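Local coordinates for protein porin B (Pseudomonas putida, PDB 4GEY) that forms a beta-barrel channel across the outer membrane that probably takes up glucose and related sugars selectively, at residues D110-Q115 with N375-P380; N159-D164 with W292-Q297; V326-Q331 with V352-V357. The protein carries 2 engineered substitutions. All coordinates share one frame; numbering follows the deposited sequence.

Overall arrangement
Contacts 2 and 3 belong to the barrel and its interior, whereas contact 1 ties together two interstrand loops at the surface. In sequence, the segments of contacts 2 and 3 all fall between the two halves of contact 1. Contact 2 presses the 159-164 loop against strand 282-298, and contact 3 pairs two strands farther along the wall; their centres are about 15 Å apart. They touch where Phe161 CE2 lies 4.0 Å from Gln331 NE2. Contact 1 is centred about 21 Å from contact 3, with nearest atoms about 6 Å apart, and about 33 Å from contact 2. The bound beta-D-glucopyranose is about 10 Å from the Phe161 side chain, so contact 2 probably borders the sugar path.

Contact 1. Residues D110-Q115 with N375-P380; sequences DPRAGQ and NDYDNP
Backbone oxygens of Tyr377, Asn379 and Pro380 line the edge of the Arg112 guanidinium, and Asp110 OD1 joins them in its plane from the same turn as the arginine. The Tyr377 ring is inclined to this group by 59°. With Arg112 CZ 5.2 Å from the ring centroid, cation-pi attraction is weak at most. Arg112 NH2 is shared between two carbonyls, bonding to Tyr377 O at 2.8 Å and to Asn379 O at 3.1 Å, the latter from above the carbonyl plane; NE adds a weak bond to Pro380 O. Asp110 OD1 accepts Arg112 NH1 on its syn lone pair in a salt bridge of 2.6 Å, and on its anti lone pair takes Arg112 N, closing an Asx turn. OD2 meets Tyr377 OH tip to tip and accepts its hydrogen bond. Each segment holds a type I turn, Asp110 to Ala113 and Asp376 to Asn379, so the contact clasps two turns in loops that lead into strands 129-140 and 388-399. With a guanidinium and a phenol both donating to it, the Asp110 carboxylate is probably kept charged, and its negative charge is likely to offset that of Arg112, whose bonds across the contact all go to neutral carbonyls.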
loop_
_atom_site.group_PDB
_atom_site.type_symbol
_atom_site.label_atom_id
_atom_site.label_comp_id
_atom_site.label_asym_id
_atom_site.label_seq_id
_atom_site.Cartn_x
_atom_site.Cartn_y
_atom_site.Cartn_z
ATOM N N ASP A 110 3.759 20.745 3.441
ATOM C CA ASP A 110 3.589 22.015 2.781
ATOM C C ASP A 110 2.266 21.906 2.006
ATOM O O ASP A 110 2.063 20.958 1.267
ATOM C CB ASP A 110 4.746 22.218 1.817
ATOM C CG ASP A 110 4.926 23.648 1.422
ATOM O OD1 ASP A 110 4.058 24.175 0.683
ATOM O OD2 ASP A 110 5.949 24.237 1.838
ATOM N N PRO A 111 1.357 22.868 2.180
ATOM C CA PRO A 111 0.082 22.762 1.461
ATOM C C PRO A 111 0.208 22.773 -0.054
ATOM O O PRO A 111 -0.750 22.377 -0.712
ATOM C CB PRO A 111 -0.706 23.999 1.932
ATOM C CG PRO A 111 0.315 24.918 2.510
ATOM C CD PRO A 111 1.392 24.035 3.079
ATOM N N ARG A 112 1.334 23.208 -0.615
ATOM C CA ARG A 112 1.455 23.147 -2.072
ATOM C C ARG A 112 2.426 22.079 -2.547
ATOM O O ARG A 112 2.786 22.034 -3.726
ATOM C CB ARG A 112 1.770 24.515 -2.695
ATOM C CG ARG A 112 2.986 25.203 -2.143
ATOM C CD ARG A 112 2.615 26.416 -1.352
ATOM N NE ARG A 112 3.634 27.460 -1.414
ATOM C CZ ARG A 112 4.714 27.530 -0.638
ATOM N NH1 ARG A 112 4.976 26.608 0.270
ATOM N NH2 ARG A 112 5.554 28.538 -0.795
ATOM N N ALA A 113 2.826 21.215 -1.622
ATOM C CA ALA A 113 3.726 20.108 -1.912
ATOM C C ALA A 113 3.636 19.087 -0.777
ATOM O O ALA A 113 4.484 19.038 0.121
ATOM C CB ALA A 113 5.167 20.605 -2.095
ATOM N N GLY A 114 2.590 18.276 -0.828
ATOM C CA GLY A 114 2.255 17.390 0.263
ATOM C C GLY A 114 3.200 16.220 0.351
ATOM O O GLY A 114 3.883 15.887 -0.620
ATOM N N GLN A 115 3.229 15.599 1.525
ATOM C CA GLN A 115 4.054 14.432 1.784
ATOM C C GLN A 115 3.747 13.303 0.807
ATOM O O GLN A 115 2.597 13.097 0.437
ATOM C CB GLN A 115 3.825 13.931 3.213
ATOM C CG GLN A 115 4.820 12.882 3.619
ATOM C CD GLN A 115 4.506 12.261 4.932
ATOM O OE1 GLN A 115 3.620 12.730 5.651
ATOM N NE2 GLN A 115 5.223 11.188 5.267
ATOM N N ASN A 375 10.964 34.284 -5.420
ATOM C CA ASN A 375 12.142 33.502 -5.048
ATOM C C ASN A 375 12.183 33.133 -3.582
ATOM O O ASN A 375 13.031 32.353 -3.150
ATOM C CB ASN A 375 13.436 34.209 -5.469
ATOM C CG ASN A 375 13.797 35.362 -4.562
ATOM O OD1 ASN A 375 12.955 35.892 -3.833
ATOM N ND2 ASN A 375 15.059 35.768 -4.610
ATOM N N ASP A 376 11.252 33.705 -2.831
ATOM C CA ASP A 376 11.110 33.451 -1.405
ATOM C C ASP A 376 10.140 32.291 -1.130
ATOM O O ASP A 376 8.958 32.357 -1.480
ATOM C CB ASP A 376 10.625 34.727 -0.721
ATOM C CG ASP A 376 10.379 34.541 0.763
ATOM O OD1 ASP A 376 10.845 33.520 1.333
ATOM O OD2 ASP A 376 9.722 35.433 1.360
ATOM N N TYR A 377 10.647 31.240 -0.487
ATOM C CA TYR A 377 9.844 30.067 -0.107
ATOM C C TYR A 377 8.602 30.379 0.752
ATOM O O TYR A 377 7.624 29.638 0.729
ATOM C CB TYR A 377 10.721 29.032 0.607
ATOM C CG TYR A 377 9.945 27.957 1.323
ATOM C CD1 TYR A 377 9.529 26.808 0.656
ATOM C CD2 TYR A 377 9.619 28.090 2.671
ATOM C CE1 TYR A 377 8.806 25.823 1.310
ATOM C CE2 TYR A 377 8.911 27.113 3.330
ATOM C CZ TYR A 377 8.500 25.983 2.649
ATOM O OH TYR A 377 7.781 25.017 3.318
ATOM N N ASP A 378 8.648 31.458 1.522
ATOM C CA ASP A 378 7.535 31.804 2.394
ATOM C C ASP A 378 6.433 32.508 1.616
ATOM O O ASP A 378 5.395 32.857 2.175
ATOM C CB ASP A 378 7.995 32.737 3.515
ATOM C CG ASP A 378 9.048 32.124 4.399
ATOM O OD1 ASP A 378 8.900 30.948 4.798
ATOM O OD2 ASP A 378 10.026 32.843 4.699
ATOM N N ASN A 379 6.668 32.769 0.340
ATOM C CA ASN A 379 5.646 33.411 -0.464
ATOM C C ASN A 379 4.736 32.345 -1.070
ATOM O O ASN A 379 5.216 31.436 -1.746
ATOM C CB ASN A 379 6.291 34.258 -1.543
ATOM C CG ASN A 379 5.316 35.193 -2.212
ATOM O OD1 ASN A 379 4.257 34.784 -2.681
ATOM N ND2 ASN A 379 5.671 36.470 -2.260
ATOM N N PRO A 380 3.419 32.437 -0.803
ATOM C CA PRO A 380 2.414 31.472 -1.271
ATOM C C PRO A 380 2.518 31.122 -2.756
ATOM O O PRO A 380 2.226 29.993 -3.128
ATOM C CB PRO A 380 1.101 32.195 -1.002
ATOM C CG PRO A 380 1.394 32.997 0.209
ATOM C CD PRO A 380 2.807 33.482 0.035
#

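Contact 2. Residues N159-D164 with W292-Q297; sequences NSFPCD and WVVAQQ
Trp292 NE1 and the backbone N of Asn159 both donate to Glu238 OE2, a carboxylate oxygen on strand 232-245, one strand beyond 248-259, that draws loop and wall together. Asn159 lies over one face of the indole: its CB is 3.8 Å from the centroid of the five-membered ring, a CH-pi contact 13° off the ring normal, and ND2 comes over the same ring near CD1. CG is anti to the backbone N (chi1 -176°), and ND2 beyond it reaches Val294 CG2; the Asn159 and Val294 side chains cross at about a right angle. Ser173 OG and Val175 N hold Asn159 OD1, while ND2 gives a hydrogen bond of 3.0 Å to a water. This run of the loop folds inward against a porin barrel wall: Trp292, Val294 and Gln296, alternate residues of strand 282-298, all turn toward it, and the Cys163-Cys171 disulfide closes the loop on itself. Farther along, Phe161 CD1 packs on Val294 CG1 at 3.8 Å. The ring's CE1 also approaches Gln296 CD, with amide and ring planes 51° apart. Extended beyond CG, the Gln296 side chain meets Pro162 tip to tip, its NE2 standing 3.6 Å from Pro162 CD.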
loop_
_atom_site.group_PDB
_atom_site.type_symbol
_atom_site.label_atom_id
_atom_site.label_comp_id
_atom_site.label_asym_id
_atom_site.label_seq_id
_atom_site.Cartn_x
_atom_site.Cartn_y
_atom_site.Cartn_z
ATOM N N ASN A 159 3.453 -7.250 -6.231
ATOM C CA ASN A 159 4.249 -6.321 -5.425
ATOM C C ASN A 159 3.722 -6.296 -3.990
ATOM O O ASN A 159 3.848 -5.307 -3.272
ATOM C CB ASN A 159 4.201 -4.926 -6.078
ATOM C CG ASN A 159 5.079 -3.895 -5.375
ATOM O OD1 ASN A 159 4.663 -2.755 -5.158
ATOM N ND2 ASN A 159 6.291 -4.289 -5.017
ATOM N N SER A 160 3.107 -7.401 -3.583
ATOM C CA SER A 160 2.434 -7.478 -2.289
ATOM C C SER A 160 3.406 -7.413 -1.124
ATOM O O SER A 160 4.472 -8.025 -1.167
ATOM C CB SER A 160 1.620 -8.760 -2.204
ATOM O OG SER A 160 0.772 -8.895 -3.311
ATOM N N PHE A 161 3.017 -6.674 -0.085
ATOM C CA PHE A 161 3.813 -6.489 1.138
ATOM C C PHE A 161 2.803 -6.312 2.277
ATOM O O PHE A 161 1.732 -5.768 2.047
ATOM C CB PHE A 161 4.717 -5.252 0.989
ATOM C CG PHE A 161 5.725 -5.072 2.112
ATOM C CD1 PHE A 161 6.844 -5.892 2.206
ATOM C CD2 PHE A 161 5.563 -4.059 3.056
ATOM C CE1 PHE A 161 7.760 -5.726 3.231
ATOM C CE2 PHE A 161 6.480 -3.880 4.083
ATOM C CZ PHE A 161 7.576 -4.715 4.178
ATOM N N PRO A 162 3.126 -6.784 3.501
ATOM C CA PRO A 162 2.160 -6.697 4.615
ATOM C C PRO A 162 1.875 -5.265 5.053
ATOM O O PRO A 162 2.421 -4.299 4.511
ATOM C CB PRO A 162 2.854 -7.452 5.757
ATOM C CG PRO A 162 3.847 -8.341 5.098
ATOM C CD PRO A 162 4.315 -7.577 3.864
ATOM N N CYS A 163 1.026 -5.123 6.057
ATOM C CA CYS A 163 0.620 -3.797 6.490
ATOM C C CYS A 163 0.510 -3.716 8.004
ATOM O O CYS A 163 -0.567 -3.458 8.552
ATOM C CB CYS A 163 -0.709 -3.404 5.852
ATOM S SG CYS A 163 -1.081 -1.656 6.032
ATOM N N ASP A 164 1.634 -3.933 8.674
ATOM C CA ASP A 164 1.663 -3.826 10.121
ATOM C C ASP A 164 2.116 -2.436 10.571
ATOM O O ASP A 164 1.625 -1.927 11.590
ATOM C CB ASP A 164 2.513 -4.931 10.738
ATOM C CG ASP A 164 1.813 -6.277 10.716
ATOM O OD1 ASP A 164 0.560 -6.291 10.749
ATOM O OD2 ASP A 164 2.512 -7.320 10.661
ATOM N N TRP A 292 10.204 -3.416 -9.900
ATOM C CA TRP A 292 10.161 -3.483 -8.445
ATOM C C TRP A 292 10.818 -4.737 -7.906
ATOM O O TRP A 292 10.891 -5.769 -8.592
ATOM C CB TRP A 292 8.730 -3.394 -7.933
ATOM C CG TRP A 292 7.916 -4.631 -8.120
ATOM C CD1 TRP A 292 7.979 -5.787 -7.381
ATOM C CD2 TRP A 292 6.877 -4.831 -9.082
ATOM N NE1 TRP A 292 7.058 -6.696 -7.841
ATOM C CE2 TRP A 292 6.366 -6.136 -8.882
ATOM C CE3 TRP A 292 6.332 -4.040 -10.098
ATOM C CZ2 TRP A 292 5.339 -6.663 -9.662
ATOM C CZ3 TRP A 292 5.316 -4.567 -10.873
ATOM C CH2 TRP A 292 4.827 -5.868 -10.648
ATOM N N VAL A 293 11.303 -4.629 -6.673
ATOM C CA VAL A 293 11.828 -5.774 -5.950
ATOM C C VAL A 293 11.212 -5.753 -4.561
ATOM O O VAL A 293 11.110 -4.699 -3.927
ATOM C CB VAL A 293 13.390 -5.757 -5.810
ATOM C CG1 VAL A 293 13.851 -6.895 -4.908
ATOM C CG2 VAL A 293 14.085 -5.851 -7.168
ATOM N N VAL A 294 10.768 -6.915 -4.100
ATOM C CA VAL A 294 10.400 -7.069 -2.704
ATOM C C VAL A 294 11.152 -8.251 -2.158
ATOM O O VAL A 294 11.180 -9.316 -2.774
ATOM C CB VAL A 294 8.912 -7.335 -2.506
ATOM C CG1 VAL A 294 8.537 -7.049 -1.045
ATOM C CG2 VAL A 294 8.090 -6.480 -3.458
ATOM N N ALA A 295 11.766 -8.061 -1.001
ATOM C CA ALA A 295 12.472 -9.141 -0.365
ATOM C C ALA A 295 12.130 -9.163 1.116
ATOM O O ALA A 295 12.102 -8.125 1.770
ATOM C CB ALA A 295 13.958 -8.986 -0.581
ATOM N N GLN A 296 11.842 -10.353 1.630
ATOM C CA GLN A 296 11.585 -10.549 3.047
ATOM C C GLN A 296 12.224 -11.861 3.442
ATOM O O GLN A 296 12.069 -12.861 2.753
ATOM C CB GLN A 296 10.089 -10.627 3.316
ATOM C CG GLN A 296 9.285 -9.413 2.896
ATOM C CD GLN A 296 7.800 -9.639 3.099
ATOM O OE1 GLN A 296 7.073 -9.966 2.157
ATOM N NE2 GLN A 296 7.341 -9.488 4.342
ATOM N N GLN A 297 12.934 -11.870 4.558
ATOM C CA GLN A 297 13.638 -13.065 4.977
ATOM C C GLN A 297 13.694 -13.191 6.488
ATOM O O GLN A 297 14.068 -12.256 7.184
ATOM C CB GLN A 297 15.051 -13.033 4.418
ATOM C CG GLN A 297 15.856 -14.263 4.720
ATOM C CD GLN A 297 15.279 -15.479 4.038
ATOM O OE1 GLN A 297 15.169 -15.521 2.811
ATOM N NE2 GLN A 297 14.880 -16.468 4.832
HETATM O O HOH W 1 8.488 -2.612 -3.966
#

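Contact 3. Residues V326-Q331 with V352-V357; sequences VDNYQQ and VARIHV
Gln330 and Arg354 face each other as a hydrogen-bonded antiparallel pair, and their side chains lie side by side, pointing the same way. The arginine is extended from CG to NE, whereas Gln330 bends at chi2 (78°), bringing CD round toward the arginine. The amide and guanidinium planes are 26° apart. Arg354 NH1 donates to Gln330 OE1, which lies in the guanidinium plane, and more weakly to Asn328 OD1 at 2.9 Å. Gln330 NE2 in turn bonds to Asn328 OD1 at 2.8 Å in a nearly straight line, although it stands above that carbonyl plane. An alanine in place of Gln330 would probably leave the Arg354 head with just the weak Asn328 bond and a water among these groups, freer to turn, and Asn328 OD1 without its amide donor. Nearby, the Asn328 and His356 side chains cross obliquely with amide and ring planes 9° apart, and the water that accepts from Arg354 NH2 sits over the centre of one imidazole face. Asp327 lies beside the same histidine, its CB at the ring edge, 3.3 Å from His356 ND1. On the other side of the sheet, Tyr329 turns its edge to Ile355, CD2 lying 3.8 Å from CG1, while CE2 approaches Ala353 CB at 3.9 Å. Ile355 CG2 also meets Val326 CG1. The strands form a beta hairpin of the barrel, flanked by strand 309-319 beside 326-337 and strand 388-399 beside 347-357. A bound decyl maltoside lies about 4 Å from the Val352 side chain, which shares the Gln330-Arg354 side, consistent with that side being the outer one; on the Tyr329 side, Val326 and Ile355 pack on Trp178 of helix 175-178, and Tyr329 OH bonds to Ala169 O.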
loop_
_atom_site.group_PDB
_atom_site.type_symbol
_atom_site.label_atom_id
_atom_site.label_comp_id
_atom_site.label_asym_id
_atom_site.label_seq_id
_atom_site.Cartn_x
_atom_site.Cartn_y
_atom_site.Cartn_z
ATOM N N VAL A 326 7.709 10.498 -8.555
ATOM C CA VAL A 326 8.696 9.687 -7.850
ATOM C C VAL A 326 9.579 8.933 -8.845
ATOM O O VAL A 326 9.107 8.133 -9.646
ATOM C CB VAL A 326 8.051 8.684 -6.938
ATOM C CG1 VAL A 326 9.127 7.824 -6.271
ATOM C CG2 VAL A 326 7.189 9.405 -5.914
ATOM N N ASP A 327 10.868 9.224 -8.773
ATOM C CA ASP A 327 11.890 8.718 -9.678
ATOM C C ASP A 327 12.165 7.247 -9.346
ATOM O O ASP A 327 12.110 6.362 -10.214
ATOM C CB ASP A 327 13.153 9.544 -9.418
ATOM C CG ASP A 327 14.180 9.408 -10.493
ATOM O OD1 ASP A 327 14.378 8.286 -11.001
ATOM O OD2 ASP A 327 14.808 10.435 -10.827
ATOM N N ASN A 328 12.473 7.021 -8.069
ATOM C CA ASN A 328 12.887 5.731 -7.553
ATOM C C ASN A 328 12.647 5.749 -6.046
ATOM O O ASN A 328 12.525 6.820 -5.461
ATOM C CB ASN A 328 14.366 5.470 -7.878
ATOM C CG ASN A 328 15.326 6.423 -7.139
ATOM O OD1 ASN A 328 15.418 6.402 -5.910
ATOM N ND2 ASN A 328 16.062 7.238 -7.895
ATOM N N TYR A 329 12.570 4.581 -5.417
ATOM C CA TYR A 329 12.331 4.506 -3.977
ATOM C C TYR A 329 13.005 3.291 -3.359
ATOM O O TYR A 329 13.098 2.240 -3.983
ATOM C CB TYR A 329 10.829 4.494 -3.705
ATOM C CG TYR A 329 10.354 3.633 -2.560
ATOM C CD1 TYR A 329 10.039 2.295 -2.750
ATOM C CD2 TYR A 329 10.153 4.178 -1.297
ATOM C CE1 TYR A 329 9.569 1.511 -1.699
ATOM C CE2 TYR A 329 9.674 3.406 -0.242
ATOM C CZ TYR A 329 9.386 2.075 -0.446
ATOM O OH TYR A 329 8.928 1.299 0.599
ATOM N N GLN A 330 13.498 3.441 -2.139
ATOM C CA GLN A 330 14.127 2.328 -1.449
ATOM C C GLN A 330 13.560 2.239 -0.049
ATOM O O GLN A 330 13.117 3.238 0.527
ATOM C CB GLN A 330 15.644 2.487 -1.373
ATOM C CG GLN A 330 16.332 2.574 -2.722
ATOM C CD GLN A 330 16.181 3.942 -3.355
ATOM O OE1 GLN A 330 16.277 4.958 -2.676
ATOM N NE2 GLN A 330 15.912 3.973 -4.653
ATOM N N GLN A 331 13.582 1.034 0.503
ATOM C CA GLN A 331 13.138 0.858 1.859
ATOM C C GLN A 331 13.807 -0.356 2.458
ATOM O O GLN A 331 13.903 -1.407 1.831
ATOM C CB GLN A 331 11.623 0.737 1.878
ATOM C CG GLN A 331 11.016 0.295 3.180
ATOM C CD GLN A 331 10.180 -0.936 2.979
ATOM O OE1 GLN A 331 10.713 -1.998 2.679
ATOM N NE2 GLN A 331 8.860 -0.799 3.099
ATOM N N VAL A 352 13.143 2.117 7.426
ATOM C CA VAL A 352 13.597 3.387 6.866
ATOM C C VAL A 352 13.281 3.349 5.392
ATOM O O VAL A 352 13.496 2.327 4.746
ATOM C CB VAL A 352 15.125 3.590 6.978
ATOM C CG1 VAL A 352 15.456 5.083 7.076
ATOM C CG2 VAL A 352 15.694 2.837 8.163
ATOM N N ALA A 353 12.763 4.454 4.866
ATOM C CA ALA A 353 12.444 4.551 3.451
ATOM C C ALA A 353 12.986 5.837 2.892
ATOM O O ALA A 353 13.028 6.848 3.574
ATOM C CB ALA A 353 10.956 4.490 3.228
ATOM N N ARG A 354 13.400 5.783 1.636
ATOM C CA ARG A 354 13.857 6.953 0.909
ATOM C C ARG A 354 12.985 7.070 -0.327
ATOM O O ARG A 354 12.780 6.093 -1.039
ATOM C CB ARG A 354 15.320 6.775 0.519
ATOM C CG ARG A 354 15.843 7.803 -0.447
ATOM C CD ARG A 354 17.246 7.466 -0.904
ATOM N NE ARG A 354 17.670 8.443 -1.893
ATOM C CZ ARG A 354 17.621 8.247 -3.207
ATOM N NH1 ARG A 354 17.194 7.092 -3.680
ATOM N NH2 ARG A 354 18.018 9.200 -4.045
ATOM N N ILE A 355 12.445 8.259 -0.558
ATOM C CA ILE A 355 11.583 8.514 -1.708
ATOM C C ILE A 355 12.144 9.668 -2.518
ATOM O O ILE A 355 12.064 10.830 -2.110
ATOM C CB ILE A 355 10.171 8.886 -1.257
ATOM C CG1 ILE A 355 9.607 7.782 -0.354
ATOM C CG2 ILE A 355 9.281 9.127 -2.458
ATOM C CD1 ILE A 355 8.421 8.212 0.505
ATOM N N HIS A 356 12.720 9.356 -3.667
ATOM C CA HIS A 356 13.357 10.391 -4.476
ATOM C C HIS A 356 12.454 10.943 -5.585
ATOM O O HIS A 356 11.762 10.188 -6.264
ATOM C CB HIS A 356 14.666 9.874 -5.064
ATOM C CG HIS A 356 15.366 10.867 -5.932
ATOM N ND1 HIS A 356 15.323 10.815 -7.309
ATOM C CD2 HIS A 356 16.123 11.945 -5.618
ATOM C CE1 HIS A 356 16.026 11.816 -7.805
ATOM N NE2 HIS A 356 16.522 12.518 -6.801
ATOM N N VAL A 357 12.470 12.266 -5.754
ATOM C CA VAL A 357 11.680 12.921 -6.785
ATOM C C VAL A 357 12.490 13.190 -8.042
ATOM O O VAL A 357 13.562 13.793 -7.985
ATOM C CB VAL A 357 11.099 14.273 -6.322
ATOM C CG1 VAL A 357 10.162 14.821 -7.388
ATOM C CG2 VAL A 357 10.379 14.142 -4.991
HETATM O O HOH W 2 18.571 9.385 -6.832
#